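Local structure of beta-glucoside phosphorylase BglX (Unidentified, 5VQE) at residues A118-S123 with K551-V556; I42-G47 with R65-K70; G107-S112 with T531-T536. The protein is a family 3 beta-glucoside phosphorylase with a TIM-barrel domain, which probably cleaves beta-glucosides with phosphate in place of water. One frame throughout, in Å; residues are numbered along the deposited sequence.

Contacts 1 and 3 both join the barrel domain to the C-terminal part of the chain. Both involve helix 113-119. Contact 3 lies at its start and at that of helix 534-544; contact 1 lies at its end and in the later loop 551-556. Their centres are 16 Å apart, with Y530 reaching both. Contact 2 lies within the barrel domain, its centre 34 Å from that of contact 1 and 21 Å from that of contact 3. It lies closer to the bound 2-fluoroglucose than contact 3: the R65 side chain is about 6 Å from the sugar, and the S112 side chain of contact 3 is about 14 Å from the bound 2-fluoroglucose.

Contact 1: residues A118-S123 with K551-V556; sequences ATDDES and KGKSPV
A118 of helix 113-119 meets G552, K553 and P555. The contact joins the TIM-barrel domain of this family 3 enzyme to the loop that follows helix 534-544. K553 N donates to A118 O at 3.1 Å, nearly straight at 173°. A water lies close to both A118 O and K551 O. Beside this bond A118 CA approaches K553 O at 3.3 Å, a CA-H...O contact. The methyl A118 CB packs on the proline ring, 4.1 Å from P555 CD, and Y530 touches both residues.

The K553 chain leaves with CG anti to the backbone N (chi1 173°) and stays extended beyond it. Its amine ends near D120, with K553 NZ 4.5 Å from D120 OD2, too far for a salt bridge. The other carboxylate oxygen, D120 OD1, is paired with R171 and R174 of helix 169-184. D120 has positive phi, where the chain breaks from helix 113-119. T119 OG1 accepts from D121 N in an ST turn across this break. D121 then caps helix 122-138: its OD1 takes S123 N and S123 OG, each at 2.8 Å, from the same face of the carboxylate.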
loop_
_atom_site.group_PDB
_atom_site.type_symbol
_atom_site.label_atom_id
_atom_site.label_comp_id
_atom_site.label_asym_id
_atom_site.label_seq_id
_atom_site.Cartn_x
_atom_site.Cartn_y
_atom_site.Cartn_z
ATOM N N ALA A 118 -4.379 8.187 12.303
ATOM C CA ALA A 118 -5.397 8.684 13.224
ATOM C C ALA A 118 -4.937 8.633 14.679
ATOM O O ALA A 118 -5.444 9.400 15.509
ATOM C CB ALA A 118 -6.685 7.887 13.049
ATOM N N THR A 119 -3.998 7.743 15.022
ATOM C CA THR A 119 -3.422 7.792 16.367
ATOM C C THR A 119 -2.631 9.076 16.587
ATOM O O THR A 119 -2.434 9.484 17.738
ATOM C CB THR A 119 -2.496 6.597 16.649
ATOM O OG1 THR A 119 -1.235 6.775 15.983
ATOM C CG2 THR A 119 -3.121 5.265 16.224
ATOM N N ASP A 120 -2.185 9.713 15.504
ATOM C CA ASP A 120 -1.299 10.883 15.539
ATOM C C ASP A 120 -0.074 10.649 16.419
ATOM O O ASP A 120 0.483 11.583 16.996
ATOM C CB ASP A 120 -2.042 12.142 15.984
ATOM C CG ASP A 120 -1.366 13.414 15.497
ATOM O OD1 ASP A 120 -0.675 13.367 14.452
ATOM O OD2 ASP A 120 -1.513 14.462 16.157
ATOM N N ASP A 121 0.371 9.405 16.508
ATOM C CA ASP A 121 1.575 9.051 17.249
ATOM C C ASP A 121 2.526 8.330 16.304
ATOM O O ASP A 121 2.255 7.200 15.891
ATOM C CB ASP A 121 1.240 8.175 18.449
ATOM C CG ASP A 121 2.441 7.907 19.320
ATOM O OD1 ASP A 121 3.585 8.100 18.840
ATOM O OD2 ASP A 121 2.235 7.510 20.487
ATOM N N GLU A 122 3.655 8.962 15.985
ATOM C CA GLU A 122 4.576 8.345 15.041
ATOM C C GLU A 122 5.138 7.032 15.568
ATOM O O GLU A 122 5.586 6.201 14.773
ATOM C CB GLU A 122 5.702 9.315 14.687
ATOM C CG GLU A 122 6.574 9.725 15.831
ATOM C CD GLU A 122 7.461 10.895 15.457
ATOM O OE1 GLU A 122 8.612 10.648 15.042
ATOM O OE2 GLU A 122 6.993 12.053 15.552
ATOM N N SER A 123 5.100 6.799 16.880
ATOM C CA SER A 123 5.490 5.485 17.378
ATOM C C SER A 123 4.591 4.391 16.808
ATOM O O SER A 123 5.039 3.251 16.632
ATOM C CB SER A 123 5.461 5.455 18.911
ATOM O OG SER A 123 4.130 5.443 19.400
ATOM N N LYS A 551 -10.395 8.019 21.058
ATOM C CA LYS A 551 -9.141 8.745 21.100
ATOM C C LYS A 551 -8.643 9.180 19.730
ATOM O O LYS A 551 -7.729 10.011 19.663
ATOM C CB LYS A 551 -8.055 7.880 21.755
ATOM C CG LYS A 551 -8.423 7.351 23.134
ATOM C CD LYS A 551 -7.420 6.304 23.599
ATOM C CE LYS A 551 -7.761 5.759 24.993
ATOM N NZ LYS A 551 -8.921 4.815 24.982
ATOM N N GLY A 552 -9.200 8.642 18.647
ATOM C CA GLY A 552 -8.678 8.941 17.329
ATOM C C GLY A 552 -8.942 10.374 16.914
ATOM O O GLY A 552 -9.914 10.998 17.327
ATOM N N LYS A 553 -8.049 10.891 16.071
ATOM C CA LYS A 553 -8.182 12.210 15.465
ATOM C C LYS A 553 -8.126 12.048 13.952
ATOM O O LYS A 553 -7.155 11.500 13.421
ATOM C CB LYS A 553 -7.074 13.149 15.946
ATOM C CG LYS A 553 -7.041 14.494 15.231
ATOM C CD LYS A 553 -5.842 15.318 15.656
ATOM C CE LYS A 553 -5.719 16.573 14.814
ATOM N NZ LYS A 553 -4.728 17.529 15.386
ATOM N N SER A 554 -9.161 12.521 13.267
ATOM C CA SER A 554 -9.246 12.379 11.822
ATOM C C SER A 554 -7.981 12.924 11.154
ATOM O O SER A 554 -7.658 14.104 11.339
ATOM C CB SER A 554 -10.474 13.124 11.308
ATOM O OG SER A 554 -11.656 12.514 11.776
ATOM N N PRO A 555 -7.245 12.113 10.390
ATOM C CA PRO A 555 -6.080 12.617 9.642
ATOM C C PRO A 555 -6.423 13.175 8.271
ATOM O O PRO A 555 -5.516 13.423 7.468
ATOM C CB PRO A 555 -5.220 11.355 9.504
ATOM C CG PRO A 555 -6.230 10.263 9.340
ATOM C CD PRO A 555 -7.440 10.667 10.171
ATOM N N VAL A 556 -7.720 13.376 8.046
ATOM C CA VAL A 556 -8.310 13.759 6.778
ATOM C C VAL A 556 -9.594 14.504 7.141
ATOM O O VAL A 556 -10.063 14.424 8.276
ATOM C CB VAL A 556 -8.552 12.469 5.956
ATOM C CG1 VAL A 556 -9.970 12.331 5.525
ATOM C CG2 VAL A 556 -7.557 12.348 4.817
HETATM O O HOH W 1 -5.300 10.588 18.218
#

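Contact 2: residues I42-G47 with R65-K70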
loop_
_atom_site.group_PDB
_atom_site.type_symbol
_atom_site.label_atom_id
_atom_site.label_comp_id
_atom_site.label_asym_id
_atom_site.label_seq_id
_atom_site.Cartn_x
_atom_site.Cartn_y
_atom_site.Cartn_z
ATOM N N ILE A 42 5.792 -13.475 -8.104
ATOM C CA ILE A 42 5.709 -14.881 -7.735
ATOM C C ILE A 42 4.425 -15.119 -6.956
ATOM O O ILE A 42 4.101 -14.370 -6.027
ATOM C CB ILE A 42 6.947 -15.320 -6.929
ATOM C CG1 ILE A 42 8.115 -15.490 -7.900
ATOM C CG2 ILE A 42 6.681 -16.613 -6.161
ATOM C CD1 ILE A 42 9.411 -15.792 -7.269
ATOM N N TRP A 43 3.697 -16.164 -7.342
ATOM C CA TRP A 43 2.486 -16.606 -6.665
ATOM C C TRP A 43 2.639 -18.081 -6.320
ATOM O O TRP A 43 3.455 -18.794 -6.910
ATOM C CB TRP A 43 1.211 -16.419 -7.521
ATOM C CG TRP A 43 1.406 -15.810 -8.895
ATOM C CD1 TRP A 43 2.294 -16.203 -9.857
ATOM C CD2 TRP A 43 0.664 -14.719 -9.464
ATOM N NE1 TRP A 43 2.166 -15.417 -10.975
ATOM C CE2 TRP A 43 1.170 -14.501 -10.761
ATOM C CE3 TRP A 43 -0.373 -13.903 -8.999
ATOM C CZ2 TRP A 43 0.676 -13.499 -11.597
ATOM C CZ3 TRP A 43 -0.862 -12.909 -9.834
ATOM C CH2 TRP A 43 -0.337 -12.717 -11.116
ATOM N N ASP A 44 1.843 -18.534 -5.358
ATOM C CA ASP A 44 1.836 -19.938 -4.939
ATOM C C ASP A 44 0.473 -20.533 -5.296
ATOM O O ASP A 44 -0.484 -20.452 -4.526
ATOM C CB ASP A 44 2.129 -20.075 -3.448
ATOM C CG ASP A 44 2.305 -21.534 -3.020
ATOM O OD1 ASP A 44 2.410 -21.797 -1.802
ATOM O OD2 ASP A 44 2.359 -22.415 -3.904
ATOM N N LYS A 45 0.392 -21.130 -6.483
ATOM C CA LYS A 45 -0.789 -21.861 -6.912
ATOM C C LYS A 45 -0.305 -23.136 -7.588
ATOM O O LYS A 45 0.697 -23.101 -8.318
ATOM C CB LYS A 45 -1.658 -21.049 -7.882
ATOM N N PRO A 46 -0.978 -24.266 -7.374
ATOM C CA PRO A 46 -0.485 -25.522 -7.955
ATOM C C PRO A 46 -0.461 -25.437 -9.474
ATOM O O PRO A 46 -1.377 -24.898 -10.100
ATOM C CB PRO A 46 -1.481 -26.572 -7.449
ATOM C CG PRO A 46 -2.723 -25.812 -7.130
ATOM C CD PRO A 46 -2.302 -24.421 -6.745
ATOM N N GLY A 47 0.609 -25.965 -10.063
ATOM C CA GLY A 47 0.896 -25.756 -11.461
ATOM C C GLY A 47 1.811 -24.581 -11.738
ATOM O O GLY A 47 2.328 -24.461 -12.855
ATOM N N ARG A 65 3.572 -12.316 -3.998
ATOM C CA ARG A 65 2.168 -12.092 -3.697
ATOM C C ARG A 65 1.846 -12.729 -2.354
ATOM O O ARG A 65 2.651 -13.487 -1.810
ATOM C CB ARG A 65 1.284 -12.682 -4.790
ATOM C CG ARG A 65 1.290 -11.891 -6.094
ATOM C CD ARG A 65 0.577 -10.539 -5.967
ATOM N NE ARG A 65 -0.747 -10.650 -5.360
ATOM C CZ ARG A 65 -1.794 -11.220 -5.948
ATOM N NH1 ARG A 65 -1.679 -11.744 -7.162
ATOM N NH2 ARG A 65 -2.959 -11.275 -5.319
ATOM N N PRO A 66 0.671 -12.447 -1.789
ATOM C CA PRO A 66 0.334 -13.037 -0.486
ATOM C C PRO A 66 0.063 -14.527 -0.572
ATOM O O PRO A 66 -0.938 -14.963 -1.149
ATOM C CB PRO A 66 -0.925 -12.271 -0.052
ATOM C CG PRO A 66 -1.009 -11.089 -0.936
ATOM C CD PRO A 66 -0.344 -11.475 -2.225
ATOM N N PHE A 67 0.975 -15.316 -0.028
ATOM C CA PHE A 67 0.707 -16.708 0.280
ATOM C C PHE A 67 1.355 -16.990 1.635
ATOM O O PHE A 67 1.764 -16.067 2.345
ATOM C CB PHE A 67 1.168 -17.616 -0.871
ATOM C CG PHE A 67 2.591 -17.401 -1.306
ATOM C CD1 PHE A 67 2.895 -16.503 -2.317
ATOM C CD2 PHE A 67 3.616 -18.126 -0.734
ATOM C CE1 PHE A 67 4.198 -16.314 -2.731
ATOM C CE2 PHE A 67 4.927 -17.943 -1.146
ATOM C CZ PHE A 67 5.217 -17.034 -2.147
ATOM N N LYS A 68 1.434 -18.260 2.017
ATOM C CA LYS A 68 1.752 -18.597 3.400
ATOM C C LYS A 68 3.217 -18.333 3.728
ATOM O O LYS A 68 4.114 -18.574 2.915
ATOM C CB LYS A 68 1.418 -20.063 3.685
ATOM C CG LYS A 68 -0.068 -20.311 3.893
ATOM C CD LYS A 68 -0.349 -21.771 4.216
ATOM C CE LYS A 68 -1.836 -22.106 4.093
ATOM N NZ LYS A 68 -2.271 -22.185 2.667
ATOM N N ALA A 69 3.451 -17.864 4.958
ATOM C CA ALA A 69 4.801 -17.534 5.394
ATOM C C ALA A 69 5.754 -18.705 5.216
ATOM O O ALA A 69 6.903 -18.525 4.803
ATOM C CB ALA A 69 4.784 -17.097 6.855
ATOM N N LYS A 70 5.305 -19.918 5.542
ATOM C CA LYS A 70 6.191 -21.070 5.425
ATOM C C LYS A 70 6.587 -21.317 3.976
ATOM O O LYS A 70 7.722 -21.722 3.703
ATOM C CB LYS A 70 5.521 -22.307 6.028
ATOM C CG LYS A 70 6.121 -23.616 5.574
HETATM O O HOH W 2 0.819 -20.572 0.357
#
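R65 N donates to I42 O at 2.9 Å, and the backbones come closest at W43 and R65, their CA atoms 5.4 Å apart. D44 packs on F67. D44 CB sits over one face of the F67 ring, offset toward the rim, 3.8 Å from the centroid and 24° off the ring normal: a CH-pi contact. The D44 carboxylate plane stands 81° from the ring. F67 CG lies between its own backbone N and carbonyl carbon, a rotamer that sets it 3.5 Å from D44 CB. I42 CG2 adds an apolar touch at the ring, 4.2 Å from F67 CE1.

The two segments follow the parallel neighbouring strands 38-42 and 61-64 of the TIM barrel. In this fold the C-terminal ends of the strands carry the active site, and the R65 side chain lies about 6 Å from the bound 2-fluoroglucose. R65 runs beside W43, its chain bent at chi2 and chi3. The indole and guanidinium meet edge to edge, their planes 76° apart; the very short approach of R65 NH1 to W43 CZ3 is doubtful.

D44 OD1 is salt-bridged to R71. It also accepts from a water at 2.9 Å, and this water takes the N-H of K68, the N-cap residue of helix 69-82.

Contact 3: residues G107-S112 with T531-T536; sequences GTYVAS and TSNEAT
N533 and T531 make the tight part of this contact, against Y109, V110 and S112. N533 CG sits between its backbone N and carbonyl carbon (chi1 63°), which turns the amide to the loop. N533 ND2 donates to V110 O at 3.2 Å in a bent bond (142°), from well above the carbonyl plane. The same ND2 lies over one face of the Y109 ring, 3.8 Å above it and offset toward the rim. The amide and ring planes are 71° apart. N533 is the N-cap residue of helix 534-544; its OD1 accepts from T536 N at 2.9 Å and T536 OG1 at 2.8 Å, from opposite faces of the amide. An alanine here would probably leave V110 O without this donor and T536 N and OG1 without their side-chain acceptor.

T531 and Y109 meet tip to tip, with T531 CG2 3.4 Å from Y109 OH. T531 OG1 accepts from S112 N at 3.0 Å. Y109 OH is bonded to R95, and S112 OG to Y530 O. S532 turns from the loop and bonds Y473 through OG. The solvent side is at exposed E534.

The loop runs into helix 113-119, where S112 OG caps G115 N. V110 packs on helices 122-138 and 378-391. Helix 534-544 follows strand 525-528 of the C-terminal mixed sheet.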
loop_
_atom_site.group_PDB
_atom_site.type_symbol
_atom_site.label_atom_id
_atom_site.label_comp_id
_atom_site.label_asym_id
_atom_site.label_seq_id
_atom_site.Cartn_x
_atom_site.Cartn_y
_atom_site.Cartn_z
ATOM N N GLY A 107 0.396 -13.513 8.213
ATOM C CA GLY A 107 1.071 -12.571 9.082
ATOM C C GLY A 107 0.094 -11.760 9.919
ATOM O O GLY A 107 -1.120 -11.952 9.885
ATOM N N THR A 108 0.647 -10.818 10.675
ATOM C CA THR A 108 -0.145 -9.960 11.547
ATOM C C THR A 108 -0.687 -8.763 10.767
ATOM O O THR A 108 0.086 -7.943 10.262
ATOM C CB THR A 108 0.684 -9.462 12.727
ATOM O OG1 THR A 108 1.246 -10.574 13.434
ATOM C CG2 THR A 108 -0.180 -8.646 13.677
ATOM N N TYR A 109 -2.012 -8.646 10.711
ATOM C CA TYR A 109 -2.676 -7.456 10.182
ATOM C C TYR A 109 -2.765 -6.426 11.303
ATOM O O TYR A 109 -3.569 -6.576 12.228
ATOM C CB TYR A 109 -4.059 -7.824 9.644
ATOM C CG TYR A 109 -4.783 -6.720 8.884
ATOM C CD1 TYR A 109 -4.232 -5.451 8.755
ATOM C CD2 TYR A 109 -6.026 -6.947 8.310
ATOM C CE1 TYR A 109 -4.884 -4.456 8.074
ATOM C CE2 TYR A 109 -6.692 -5.946 7.618
ATOM C CZ TYR A 109 -6.108 -4.702 7.506
ATOM O OH TYR A 109 -6.736 -3.679 6.833
ATOM N N VAL A 110 -1.935 -5.387 11.238
ATOM C CA VAL A 110 -1.883 -4.364 12.277
ATOM C C VAL A 110 -2.969 -3.326 12.027
ATOM O O VAL A 110 -3.947 -3.235 12.777
ATOM C CB VAL A 110 -0.497 -3.700 12.332
ATOM C CG1 VAL A 110 -0.471 -2.567 13.364
ATOM C CG2 VAL A 110 0.580 -4.740 12.644
ATOM N N ALA A 111 -2.800 -2.531 10.974
ATOM C CA ALA A 111 -3.729 -1.455 10.663
ATOM C C ALA A 111 -3.412 -0.921 9.277
ATOM O O ALA A 111 -2.294 -1.073 8.774
ATOM C CB ALA A 111 -3.650 -0.323 11.692
ATOM N N SER A 112 -4.413 -0.293 8.660
ATOM C CA SER A 112 -4.134 0.532 7.497
ATOM C C SER A 112 -3.236 1.693 7.919
ATOM O O SER A 112 -3.215 2.079 9.091
ATOM C CB SER A 112 -5.430 1.067 6.884
ATOM O OG SER A 112 -6.082 1.963 7.780
ATOM N N THR A 531 -9.822 0.358 9.580
ATOM C CA THR A 531 -9.312 -0.993 9.398
ATOM C C THR A 531 -10.365 -2.004 9.814
ATOM O O THR A 531 -10.977 -1.856 10.872
ATOM C CB THR A 531 -8.055 -1.224 10.244
ATOM O OG1 THR A 531 -7.092 -0.194 9.978
ATOM C CG2 THR A 531 -7.455 -2.581 9.956
ATOM N N SER A 532 -10.546 -3.051 9.011
ATOM C CA SER A 532 -11.508 -4.111 9.319
ATOM C C SER A 532 -10.727 -5.373 9.676
ATOM O O SER A 532 -10.489 -6.245 8.841
ATOM C CB SER A 532 -12.460 -4.354 8.162
ATOM O OG SER A 532 -13.512 -5.223 8.573
ATOM N N ASN A 533 -10.298 -5.453 10.934
ATOM C CA ASN A 533 -9.681 -6.668 11.444
ATOM C C ASN A 533 -10.192 -6.922 12.855
ATOM O O ASN A 533 -10.925 -6.117 13.433
ATOM C CB ASN A 533 -8.146 -6.593 11.407
ATOM C CG ASN A 533 -7.576 -5.498 12.287
ATOM O OD1 ASN A 533 -8.281 -4.868 13.076
ATOM N ND2 ASN A 533 -6.275 -5.273 12.155
ATOM N N GLU A 534 -9.809 -8.075 13.403
ATOM C CA GLU A 534 -10.323 -8.477 14.707
ATOM C C GLU A 534 -9.996 -7.442 15.778
ATOM O O GLU A 534 -10.852 -7.102 16.602
ATOM C CB GLU A 534 -9.758 -9.847 15.086
ATOM C CG GLU A 534 -9.908 -10.195 16.563
ATOM C CD GLU A 534 -9.645 -11.665 16.842
ATOM O OE1 GLU A 534 -9.272 -12.391 15.897
ATOM O OE2 GLU A 534 -9.816 -12.089 18.004
ATOM N N ALA A 535 -8.764 -6.934 15.788
ATOM C CA ALA A 535 -8.370 -5.983 16.822
ATOM C C ALA A 535 -9.263 -4.751 16.809
ATOM O O ALA A 535 -9.693 -4.274 17.865
ATOM C CB ALA A 535 -6.909 -5.587 16.637
ATOM N N THR A 536 -9.562 -4.222 15.619
ATOM C CA THR A 536 -10.371 -3.014 15.543
ATOM C C THR A 536 -11.818 -3.296 15.904
ATOM O O THR A 536 -12.485 -2.436 16.490
ATOM C CB THR A 536 -10.272 -2.413 14.142
ATOM O OG1 THR A 536 -8.890 -2.240 13.809
ATOM C CG2 THR A 536 -10.986 -1.069 14.066
#